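Local atomic coordinates of conserved hypothetical protein TM0613 (Thermotoga maritima, PDB entry 1O3U), a protein that is of unknown function but belongs to the HEPN family of helical domains, a name that suggests a possible role in nucleotide binding. Residues G68-S71 with S72-I76. Numbering follows the deposited sequence.
Sequences GELS and SRFEI
Leu70 and Phe74 meet one turn apart where helix 63-70 runs out into a loop. With CG of Leu70 anti to the backbone N (chi1 -154°), the isobutyl group is forked between two partners: CD1 lies 3.8 Å from CD2 of Phe74, at the edge of the ring and near its plane, while CD2 stands 4.1 Å from CD1 of Ile76. A branched apolar side chain suits this place because each methyl finds a different neighbour. Cutting Leu70 back to an alanine removes both methyls and is likely to leave the Phe74 edge and Ile76 CD1 without their shared partner, and to thin the packing on Val50 and Phe51. Arg73, its first torsion extended (chi1 -170°), lays CG 3.7 Å above one face of the Phe74 ring, toward the rim; the chain then bends at chi2 and leads off.

The backbone turn is held by two doubly gripped carbonyls. Leu70 O receives Phe74 N at 2.9 Å, almost straight, and also Arg73 N, which sits well above the carbonyl plane. Glu69 O takes the backbone N of Ser72 and, more nearly head-on, Ser72 OG at 3.0 Å; a small hydroxyl suits the position because it can fold back onto the last turn. Ser71 OG bonds back to Leu67 O, and the same OG lies 3.5 Å from CG1 of Ile76.

This is a helix C-terminal turn continued by mixed 3-10 and alpha-type bonds, with Leu70 and Phe74 packing on helix 32-54 (Val50, Phe51; Met54) and Phe74 and Ile76 on helix 104-132 of the HEPN helical bundle.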
loop_
_atom_site.group_PDB
_atom_site.type_symbol
_atom_site.label_atom_id
_atom_site.label_comp_id
_atom_site.label_asym_id
_atom_site.label_seq_id
_atom_site.Cartn_x
_atom_site.Cartn_y
_atom_site.Cartn_z
ATOM N N GLY A 68 -5.922 18.786 0.385
ATOM C CA GLY A 68 -6.825 19.840 0.786
ATOM C C GLY A 68 -6.510 20.311 2.190
ATOM O O GLY A 68 -6.457 21.499 2.424
ATOM N N GLU A 69 -6.302 19.387 3.133
ATOM C CA GLU A 69 -5.972 19.745 4.519
ATOM C C GLU A 69 -4.626 20.481 4.548
ATOM O O GLU A 69 -4.447 21.472 5.258
ATOM C CB GLU A 69 -5.883 18.490 5.434
ATOM C CG GLU A 69 -7.189 17.910 5.966
ATOM C CD GLU A 69 -6.966 16.633 6.798
ATOM O OE1 GLU A 69 -6.309 16.692 7.881
ATOM O OE2 GLU A 69 -7.449 15.563 6.355
ATOM N N LEU A 70 -3.687 19.973 3.766
ATOM C CA LEU A 70 -2.344 20.553 3.710
ATOM C C LEU A 70 -2.356 22.021 3.224
ATOM O O LEU A 70 -1.511 22.818 3.636
ATOM C CB LEU A 70 -1.460 19.667 2.844
ATOM C CG LEU A 70 0.034 19.712 3.133
ATOM C CD1 LEU A 70 0.309 19.450 4.622
ATOM C CD2 LEU A 70 0.811 18.704 2.226
ATOM N N SER A 71 -3.340 22.373 2.385
ATOM C CA SER A 71 -3.517 23.743 1.827
ATOM C C SER A 71 -3.717 24.869 2.848
ATOM O O SER A 71 -3.501 26.057 2.542
ATOM C CB SER A 71 -4.702 23.763 0.852
ATOM O OG SER A 71 -4.404 22.975 -0.285
ATOM N N SER A 72 -4.157 24.510 4.055
ATOM C CA SER A 72 -4.350 25.481 5.136
ATOM C C SER A 72 -3.008 25.964 5.684
ATOM O O SER A 72 -2.928 26.999 6.347
ATOM C CB SER A 72 -5.180 24.863 6.282
ATOM O OG SER A 72 -4.397 23.912 7.010
ATOM N N ARG A 73 -1.951 25.219 5.379
ATOM C CA ARG A 73 -0.637 25.475 5.946
ATOM C C ARG A 73 0.440 25.778 4.888
ATOM O O ARG A 73 1.312 26.642 5.093
ATOM C CB ARG A 73 -0.234 24.238 6.754
ATOM C CG ARG A 73 0.991 24.450 7.599
ATOM C CD ARG A 73 0.759 25.414 8.738
ATOM N NE ARG A 73 2.010 25.994 9.199
ATOM C CZ ARG A 73 2.561 27.115 8.726
ATOM N NH1 ARG A 73 1.988 27.816 7.749
ATOM N NH2 ARG A 73 3.709 27.530 9.240
ATOM N N PHE A 74 0.390 25.037 3.783
ATOM C CA PHE A 74 1.314 25.207 2.665
ATOM C C PHE A 74 0.595 25.472 1.366
ATOM O O PHE A 74 -0.456 24.929 1.128
ATOM C CB PHE A 74 2.201 23.961 2.491
ATOM C CG PHE A 74 2.912 23.575 3.755
ATOM C CD1 PHE A 74 3.937 24.372 4.249
ATOM C CD2 PHE A 74 2.533 22.466 4.469
ATOM C CE1 PHE A 74 4.578 24.067 5.442
ATOM C CE2 PHE A 74 3.173 22.140 5.680
ATOM C CZ PHE A 74 4.190 22.947 6.160
ATOM N N GLU A 75 1.211 26.259 0.507
ATOM C CA GLU A 75 0.678 26.458 -0.812
ATOM C C GLU A 75 0.868 25.191 -1.656
ATOM O O GLU A 75 1.997 24.702 -1.833
ATOM C CB GLU A 75 1.352 27.659 -1.482
ATOM C CG GLU A 75 1.018 27.862 -2.947
ATOM C CD GLU A 75 -0.447 28.156 -3.202
ATOM O OE1 GLU A 75 -1.191 28.339 -2.231
ATOM O OE2 GLU A 75 -0.860 28.175 -4.385
ATOM N N ILE A 76 -0.237 24.659 -2.149
ATOM C CA ILE A 76 -0.226 23.476 -3.014
ATOM C C ILE A 76 -0.568 23.898 -4.435
ATOM O O ILE A 76 -1.690 24.391 -4.693
ATOM C CB ILE A 76 -1.274 22.444 -2.582
ATOM C CG1 ILE A 76 -1.105 22.039 -1.105
ATOM C CG2 ILE A 76 -1.252 21.249 -3.557
ATOM C CD1 ILE A 76 0.271 21.541 -0.708
#